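Local coordinates for protein putative triphosphoribosyl-dephospho-coA synthase (PDB 3H9P) that is of unknown function but may act as a triphosphoribosyl-dephospho-CoA synthase that binds ATP, at residues N144-E149 with P229-D234; H180-F185 with E200-W205. One frame throughout, in Å; residues are numbered along the deposited sequence.

From the N terminus the chain of this all-helical protein first runs through seven helices and the short helix 133-138, and then reaches N144-E149, the earlier half of contact 1. Its partner P229-D234 comes 80 residues later, so contact 1 closes a long, mostly helical loop and ties helix 145-151 to the C-terminal helix 230-246. Contact 2 lies wholly within that loop: H180-F185 and E200-W205 close a much shorter excursion, through helix 188-194, that brings helix 196-208 back against the end of helix 171-182. The two centres are about 13 Å apart, contact 1 being the deeper. They meet directly, L145 and I232 packing on F185, and P229 and I232 on L182.

Contact 1: N144-E149 with P229-D234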
ATOM      1  N   ASN A 144      -1.008  -3.950   7.190  1.00 26.47           N
ATOM      2  CA  ASN A 144      -1.361  -5.190   6.499  1.00 25.50           C
ATOM      3  C   ASN A 144      -1.314  -6.403   7.458  1.00 24.89           C
ATOM      4  O   ASN A 144      -0.267  -7.020   7.678  1.00 25.02           O
ATOM      5  CB  ASN A 144      -0.444  -5.374   5.274  1.00 24.92           C
ATOM      6  CG  ASN A 144      -0.903  -6.485   4.352  1.00 24.46           C
ATOM      7  OD1 ASN A 144      -1.599  -7.408   4.768  1.00 24.90           O
ATOM      8  ND2 ASN A 144      -0.468  -6.429   3.101  1.00 23.74           N
ATOM      9  N   LEU A 145      -2.460  -6.727   8.027  1.00 25.33           N
ATOM     10  CA  LEU A 145      -2.585  -7.789   9.041  1.00 25.49           C
ATOM     11  C   LEU A 145      -2.269  -9.201   8.531  1.00 25.49           C
ATOM     12  O   LEU A 145      -1.648 -10.005   9.230  1.00 26.40           O
ATOM     13  CB  LEU A 145      -3.980  -7.731   9.706  1.00 25.21           C
ATOM     14  CG  LEU A 145      -4.455  -6.424  10.373  1.00 24.82           C
ATOM     15  CD1 LEU A 145      -5.891  -6.584  10.867  1.00 24.77           C
ATOM     16  CD2 LEU A 145      -3.575  -5.959  11.541  1.00 24.57           C
ATOM     17  N   ILE A 146      -2.631  -9.514   7.296  1.00 26.36           N
ATOM     18  CA  ILE A 146      -2.415 -10.882   6.798  1.00 26.27           C
ATOM     19  C   ILE A 146      -0.925 -11.105   6.558  1.00 26.92           C
ATOM     20  O   ILE A 146      -0.398 -12.189   6.879  1.00 26.36           O
ATOM     21  CB  ILE A 146      -3.288 -11.183   5.542  1.00 26.65           C
ATOM     22  CG1 ILE A 146      -4.742 -11.382   5.968  1.00 27.80           C
ATOM     23  CG2 ILE A 146      -2.787 -12.402   4.702  1.00 23.74           C
ATOM     24  CD1 ILE A 146      -5.757 -11.034   4.839  1.00 28.17           C
ATOM     25  N   ALA A 147      -0.262 -10.066   6.029  1.00 27.52           N
ATOM     26  CA  ALA A 147       1.196 -10.084   5.732  1.00 28.39           C
ATOM     27  C   ALA A 147       2.015 -10.378   6.986  1.00 28.33           C
ATOM     28  O   ALA A 147       2.927 -11.201   7.012  1.00 28.88           O
ATOM     29  CB  ALA A 147       1.622  -8.721   5.145  1.00 27.81           C
ATOM     30  N   ARG A 148       1.639  -9.654   8.021  1.00 28.17           N
ATOM     31  CA  ARG A 148       2.171  -9.754   9.370  1.00 27.54           C
ATOM     32  C   ARG A 148       1.952 -11.136  10.031  1.00 27.31           C
ATOM     33  O   ARG A 148       2.850 -11.634  10.695  1.00 28.24           O
ATOM     34  CB  ARG A 148       1.508  -8.622  10.136  1.00 26.83           C
ATOM     35  CG  ARG A 148       1.432  -8.680  11.640  1.00 28.54           C
ATOM     36  CD  ARG A 148       1.341  -7.251  12.010  1.00 30.84           C
ATOM     37  NE  ARG A 148       0.342  -6.959  13.005  1.00 31.99           N
ATOM     38  CZ  ARG A 148      -0.215  -5.768  13.136  1.00 30.44           C
ATOM     39  NH1 ARG A 148       0.095  -4.790  12.287  1.00 30.20           N
ATOM     40  NH2 ARG A 148      -1.098  -5.570  14.101  1.00 30.26           N
ATOM     41  N   GLU A 149       0.782 -11.747   9.844  1.00 27.53           N
ATOM     42  CA  GLU A 149       0.565 -13.170  10.169  1.00 28.15           C
ATOM     43  C   GLU A 149       1.490 -14.111   9.369  1.00 28.54           C
ATOM     44  O   GLU A 149       1.943 -15.152   9.871  1.00 28.63           O
ATOM     45  CB  GLU A 149      -0.891 -13.579   9.852  1.00 27.24           C
ATOM     46  CG  GLU A 149      -1.916 -12.936  10.752  1.00 30.72           C
ATOM     47  CD  GLU A 149      -1.845 -13.468  12.167  1.00 33.09           C
ATOM     48  OE1 GLU A 149      -2.395 -14.548  12.445  1.00 35.59           O
ATOM     49  OE2 GLU A 149      -1.216 -12.814  12.996  1.00 36.28           O
ATOM     50  N   PRO A 229     -15.471  -5.194   6.664  1.00 31.44           N
ATOM     51  CA  PRO A 229     -14.225  -5.578   7.343  1.00 30.61           C
ATOM     52  C   PRO A 229     -13.775  -6.991   7.010  1.00 30.33           C
ATOM     53  O   PRO A 229     -13.690  -7.840   7.905  1.00 30.56           O
ATOM     54  CB  PRO A 229     -14.582  -5.516   8.823  1.00 30.08           C
ATOM     55  CG  PRO A 229     -16.028  -5.186   8.915  1.00 30.60           C
ATOM     56  CD  PRO A 229     -16.637  -5.273   7.562  1.00 31.59           C
ATOM     57  N   GLY A 230     -13.462  -7.227   5.737  1.00 30.28           N
ATOM     58  CA  GLY A 230     -13.097  -8.554   5.241  1.00 29.27           C
ATOM     59  C   GLY A 230     -11.947  -9.251   5.950  1.00 28.61           C
ATOM     60  O   GLY A 230     -11.962 -10.465   6.126  1.00 28.80           O
ATOM     61  N   THR A 231     -10.948  -8.487   6.373  1.00 28.37           N
ATOM     62  CA  THR A 231      -9.747  -9.057   6.958  1.00 28.33           C
ATOM     63  C   THR A 231     -10.048  -9.624   8.326  1.00 28.58           C
ATOM     64  O   THR A 231      -9.451 -10.623   8.738  1.00 29.64           O
ATOM     65  CB  THR A 231      -8.661  -7.997   7.106  1.00 29.19           C
ATOM     66  OG1 THR A 231      -8.582  -7.229   5.897  1.00 31.60           O
ATOM     67  CG2 THR A 231      -7.301  -8.616   7.411  1.00 28.35           C
ATOM     68  N   ILE A 232     -10.977  -8.987   9.041  1.00 28.25           N
ATOM     69  CA  ILE A 232     -11.359  -9.426  10.356  1.00 26.78           C
ATOM     70  C   ILE A 232     -12.034 -10.794  10.269  1.00 27.55           C
ATOM     71  O   ILE A 232     -11.696 -11.719  11.023  1.00 27.65           O
ATOM     72  CB  ILE A 232     -12.234  -8.364  11.070  1.00 26.47           C
ATOM     73  CG1 ILE A 232     -11.523  -7.014  11.104  1.00 25.43           C
ATOM     74  CG2 ILE A 232     -12.638  -8.842  12.478  1.00 23.82           C
ATOM     75  CD1 ILE A 232     -10.093  -7.063  11.764  1.00 24.70           C
ATOM     76  N   ALA A 233     -12.964 -10.927   9.333  1.00 27.40           N
ATOM     77  CA  ALA A 233     -13.567 -12.212   9.042  1.00 27.89           C
ATOM     78  C   ALA A 233     -12.513 -13.230   8.557  1.00 28.56           C
ATOM     79  O   ALA A 233     -12.540 -14.404   8.971  1.00 29.48           O
ATOM     80  CB  ALA A 233     -14.686 -12.050   8.012  1.00 27.49           C
ATOM     81  N   ASP A 234     -11.589 -12.794   7.710  1.00 28.97           N
ATOM     82  CA  ASP A 234     -10.448 -13.646   7.315  1.00 30.06           C
ATOM     83  C   ASP A 234      -9.750 -14.214   8.548  1.00 30.82           C
ATOM     84  O   ASP A 234      -9.560 -15.434   8.644  1.00 31.28           O
ATOM     85  CB  ASP A 234      -9.439 -12.894   6.410  1.00 29.97           C
ATOM     86  CG  ASP A 234     -10.026 -12.558   5.009  1.00 30.01           C
ATOM     87  OD1 ASP A 234     -11.007 -13.217   4.618  1.00 28.41           O
ATOM     88  OD2 ASP A 234      -9.515 -11.660   4.279  1.00 29.36           O
TER
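D234 and T231 meet I146 across this contact from the start of helix 230-246, where the shortest bond within the two segments, the backbone bond D234 N to G230 O, is 2.8 Å. The hydroxyl of T231 turns elsewhere: OG1 bonds to OD1 of D187, whose OD2 takes the N-H of I232, so one carboxylate grips both residues at the helix start. The same rotamer puts CG2 anti to the backbone N, the branch that faces helix 145-151. T231 CG2 lies 3.9 Å from I146 CD1 and 4.1 Å from L145 CB, resting against both side chains. I146 crosses T231 obliquely, and its CD1 also comes within 3.9 Å of D234 OD2, a methyl beside a carboxylate oxygen. A looser apolar touch, L145 CD1 to I232 CD1 at 4.3 Å, completes the interface. On the other helix N144 is the N-cap: its OD1 accepts from A147 N at 3.2 Å with the donor well above the carbonyl plane, 59° out of it. The pair illustrates how two helix starts can pack mainly through aliphatic groups, while the T231 hydroxyl and I232 N-H turn to D187 and N144 caps its own helix at A147 N. The axes of 145-149 and 230-234 approach to 11.1 Å at closest, with 31° between their directions. Helix 58-68 covers one flank, with L62 and L63 on I146 and A60 on D234; P188 and L189 of helix 188-194 lie against T231, and Y178 and L181 of helix 171-182 back I232.

Contact 2: H180-F185 with E200-W205; sequences HLLSKF and EKITEW
F185, whose carbonyl C lies 3.9 Å from T203 CG2, has its CB pointing away from helix 196-208, and K184 CG sits over one face of its ring, toward the rim. On the other segment the indole of W205 has K201 O above one face, again near the rim, and Y198 meets it edge-to-face. Neither ring reaches across; the middle of the contact belongs to small groups. S183 and T203 bring their CA atoms within 3.9 Å of each other, so close that backbone and side chain touch reciprocally: S183 CB is 3.5 Å from T203 O, while T203 CB is 3.5 Å from S183 O. T203 also leans on the carbonyl of L182. Its CA-H points at L182 O, with an angle of 149° at the hydrogen, and T203 CG2 comes within 3.4 Å of L182 O. The torsion of T203 (chi1 68°) sets OG1 between the backbone N and the carbonyl carbon, where T203 OG1 donates to E200 O at 2.6 Å, and leaves CG2 anti to the carbonyl carbon. An alanine at T203 would probably leave E200 O without its side-chain donor and open a gap beside L182 O and F185 C where the methyl had packed. Deeper in, L182 and I202 make the apolar part, L182 CD1 to I202 CG2 at 3.7 Å, with L218 and L222 of helix 212-225 behind them. S183 OG turns back to Y179 O, and K184 NZ forms a salt bridge with E159. The example shows two backbones that meet through van der Waals contacts and a CA-H...O contact, with the conventional polar bonds named here made inside each segment or to residues beyond them.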
ATOM      1  N   HIS A 180     -14.414  -9.106  19.021  1.00 28.01           N
ATOM      2  CA  HIS A 180     -13.101  -8.946  19.602  1.00 27.55           C
ATOM      3  C   HIS A 180     -12.064  -8.490  18.574  1.00 27.25           C
ATOM      4  O   HIS A 180     -11.335  -7.524  18.819  1.00 25.58           O
ATOM      5  CB  HIS A 180     -12.661 -10.261  20.181  1.00 28.23           C
ATOM      6  CG  HIS A 180     -11.332 -10.212  20.851  1.00 30.54           C
ATOM      7  ND1 HIS A 180     -11.143  -9.603  22.079  1.00 30.54           N
ATOM      8  CD2 HIS A 180     -10.131 -10.731  20.492  1.00 31.84           C
ATOM      9  CE1 HIS A 180      -9.881  -9.750  22.448  1.00 29.39           C
ATOM     10  NE2 HIS A 180      -9.245 -10.425  21.503  1.00 33.50           N
ATOM     11  N   LEU A 181     -11.950  -9.212  17.448  1.00 27.22           N
ATOM     12  CA  LEU A 181     -10.942  -8.830  16.451  1.00 27.33           C
ATOM     13  C   LEU A 181     -11.332  -7.477  15.825  1.00 27.75           C
ATOM     14  O   LEU A 181     -10.478  -6.607  15.622  1.00 28.24           O
ATOM     15  CB  LEU A 181     -10.734  -9.926  15.400  1.00 28.02           C
ATOM     16  CG  LEU A 181     -10.247 -11.295  15.918  1.00 28.54           C
ATOM     17  CD1 LEU A 181     -10.257 -12.432  14.849  1.00 22.79           C
ATOM     18  CD2 LEU A 181      -8.888 -11.160  16.516  1.00 24.45           C
ATOM     19  N   LEU A 182     -12.625  -7.286  15.576  1.00 27.43           N
ATOM     20  CA  LEU A 182     -13.113  -6.015  15.064  1.00 27.91           C
ATOM     21  C   LEU A 182     -12.719  -4.819  15.971  1.00 27.77           C
ATOM     22  O   LEU A 182     -12.314  -3.752  15.469  1.00 27.89           O
ATOM     23  CB  LEU A 182     -14.634  -6.076  14.832  1.00 27.52           C
ATOM     24  CG  LEU A 182     -15.271  -5.043  13.881  1.00 27.17           C
ATOM     25  CD1 LEU A 182     -14.760  -5.182  12.412  1.00 22.89           C
ATOM     26  CD2 LEU A 182     -16.783  -5.126  13.950  1.00 24.65           C
ATOM     27  N   SER A 183     -12.793  -4.976  17.290  1.00 27.68           N
ATOM     28  CA  SER A 183     -12.369  -3.848  18.161  1.00 28.52           C
ATOM     29  C   SER A 183     -10.861  -3.659  18.362  1.00 28.51           C
ATOM     30  O   SER A 183     -10.440  -2.716  19.035  1.00 29.31           O
ATOM     31  CB  SER A 183     -13.118  -3.760  19.517  1.00 28.52           C
ATOM     32  OG  SER A 183     -13.941  -4.862  19.785  1.00 27.68           O
ATOM     33  N   LYS A 184     -10.049  -4.516  17.779  1.00 28.25           N
ATOM     34  CA  LYS A 184      -8.646  -4.529  18.136  1.00 29.64           C
ATOM     35  C   LYS A 184      -7.794  -4.104  16.946  1.00 29.76           C
ATOM     36  O   LYS A 184      -6.764  -3.463  17.097  1.00 30.29           O
ATOM     37  CB  LYS A 184      -8.278  -5.941  18.608  1.00 29.52           C
ATOM     38  CG  LYS A 184      -6.991  -6.075  19.338  1.00 31.11           C
ATOM     39  CD  LYS A 184      -6.778  -7.534  19.688  1.00 32.48           C
ATOM     40  CE  LYS A 184      -5.577  -7.736  20.562  1.00 33.18           C
ATOM     41  NZ  LYS A 184      -6.038  -7.812  21.961  1.00 37.47           N
ATOM     42  N   PHE A 185      -8.226  -4.464  15.748  1.00 29.82           N
ATOM     43  CA  PHE A 185      -7.382  -4.236  14.590  1.00 29.11           C
ATOM     44  C   PHE A 185      -8.219  -3.495  13.584  1.00 29.08           C
ATOM     45  O   PHE A 185      -9.283  -3.984  13.206  1.00 28.86           O
ATOM     46  CB  PHE A 185      -6.876  -5.556  14.013  1.00 28.59           C
ATOM     47  CG  PHE A 185      -6.049  -6.364  14.973  1.00 26.38           C
ATOM     48  CD1 PHE A 185      -4.756  -5.956  15.321  1.00 22.83           C
ATOM     49  CD2 PHE A 185      -6.559  -7.530  15.510  1.00 24.02           C
ATOM     50  CE1 PHE A 185      -3.996  -6.705  16.181  1.00 23.53           C
ATOM     51  CE2 PHE A 185      -5.810  -8.291  16.396  1.00 26.57           C
ATOM     52  CZ  PHE A 185      -4.534  -7.883  16.747  1.00 23.88           C
ATOM     53  N   GLU A 200     -10.329   3.264  12.074  1.00 34.06           N
ATOM     54  CA  GLU A 200     -10.078   3.379  13.526  1.00 35.01           C
ATOM     55  C   GLU A 200     -11.402   3.509  14.245  1.00 34.94           C
ATOM     56  O   GLU A 200     -11.570   3.018  15.363  1.00 34.76           O
ATOM     57  CB  GLU A 200      -9.208   4.597  13.846  1.00 35.05           C
ATOM     58  CG  GLU A 200      -7.992   4.272  14.680  1.00 37.28           C
ATOM     59  CD  GLU A 200      -6.721   4.172  13.841  1.00 41.47           C
ATOM     60  OE1 GLU A 200      -6.057   5.208  13.605  1.00 43.29           O
ATOM     61  OE2 GLU A 200      -6.367   3.059  13.413  1.00 44.73           O
ATOM     62  N   LYS A 201     -12.358   4.143  13.576  1.00 35.45           N
ATOM     63  CA  LYS A 201     -13.640   4.413  14.196  1.00 36.42           C
ATOM     64  C   LYS A 201     -14.453   3.147  14.393  1.00 36.10           C
ATOM     65  O   LYS A 201     -15.233   3.062  15.323  1.00 37.26           O
ATOM     66  CB  LYS A 201     -14.431   5.442  13.399  1.00 36.35           C
ATOM     67  CG  LYS A 201     -15.354   6.260  14.271  1.00 38.69           C
ATOM     68  CD  LYS A 201     -14.673   7.443  14.938  1.00 39.39           C
ATOM     69  CE  LYS A 201     -15.702   8.495  15.342  1.00 40.12           C
ATOM     70  NZ  LYS A 201     -15.112   9.731  15.990  1.00 41.54           N
ATOM     71  N   ILE A 202     -14.261   2.169  13.509  1.00 36.44           N
ATOM     72  CA  ILE A 202     -14.893   0.851  13.605  1.00 35.15           C
ATOM     73  C   ILE A 202     -14.465   0.166  14.868  1.00 34.36           C
ATOM     74  O   ILE A 202     -15.282  -0.414  15.565  1.00 33.82           O
ATOM     75  CB  ILE A 202     -14.518  -0.056  12.403  1.00 36.08           C
ATOM     76  CG1 ILE A 202     -14.932   0.601  11.084  1.00 37.08           C
ATOM     77  CG2 ILE A 202     -15.160  -1.484  12.518  1.00 32.98           C
ATOM     78  CD1 ILE A 202     -16.358   0.950  11.041  1.00 39.97           C
ATOM     79  N   THR A 203     -13.174   0.217  15.171  1.00 34.47           N
ATOM     80  CA  THR A 203     -12.714  -0.426  16.384  1.00 34.06           C
ATOM     81  C   THR A 203     -13.462   0.168  17.574  1.00 33.61           C
ATOM     82  O   THR A 203     -13.936  -0.579  18.428  1.00 33.60           O
ATOM     83  CB  THR A 203     -11.215  -0.361  16.557  1.00 34.04           C
ATOM     84  OG1 THR A 203     -10.844   0.989  16.782  1.00 34.90           O
ATOM     85  CG2 THR A 203     -10.512  -0.888  15.306  1.00 34.08           C
ATOM     86  N   GLU A 204     -13.654   1.487  17.582  1.00 33.25           N
ATOM     87  CA  GLU A 204     -14.349   2.145  18.708  1.00 32.85           C
ATOM     88  C   GLU A 204     -15.832   1.810  18.762  1.00 32.44           C
ATOM     89  O   GLU A 204     -16.404   1.689  19.866  1.00 31.66           O
ATOM     90  CB  GLU A 204     -14.131   3.659  18.702  1.00 31.68           C
ATOM     91  CG  GLU A 204     -12.663   4.002  18.875  1.00 33.09           C
ATOM     92  CD  GLU A 204     -12.323   5.450  18.565  1.00 34.78           C
ATOM     93  OE1 GLU A 204     -13.132   6.116  17.893  1.00 35.77           O
ATOM     94  OE2 GLU A 204     -11.237   5.916  18.992  1.00 35.81           O
ATOM     95  N   TRP A 205     -16.450   1.679  17.582  1.00 31.77           N
ATOM     96  CA  TRP A 205     -17.869   1.325  17.524  1.00 32.06           C
ATOM     97  C   TRP A 205     -18.012  -0.128  17.883  1.00 32.41           C
ATOM     98  O   TRP A 205     -18.938  -0.503  18.605  1.00 32.46           O
ATOM     99  CB  TRP A 205     -18.475   1.559  16.141  1.00 32.70           C
ATOM    100  CG  TRP A 205     -18.430   2.991  15.682  1.00 34.66           C
ATOM    101  CD1 TRP A 205     -18.418   4.113  16.472  1.00 34.66           C
ATOM    102  CD2 TRP A 205     -18.396   3.452  14.330  1.00 34.24           C
ATOM    103  NE1 TRP A 205     -18.359   5.239  15.691  1.00 35.96           N
ATOM    104  CE2 TRP A 205     -18.349   4.865  14.371  1.00 36.23           C
ATOM    105  CE3 TRP A 205     -18.409   2.813  13.086  1.00 33.18           C
ATOM    106  CZ2 TRP A 205     -18.324   5.653  13.204  1.00 36.12           C
ATOM    107  CZ3 TRP A 205     -18.356   3.591  11.933  1.00 32.66           C
ATOM    108  CH2 TRP A 205     -18.312   4.995  12.000  1.00 34.72           C
TER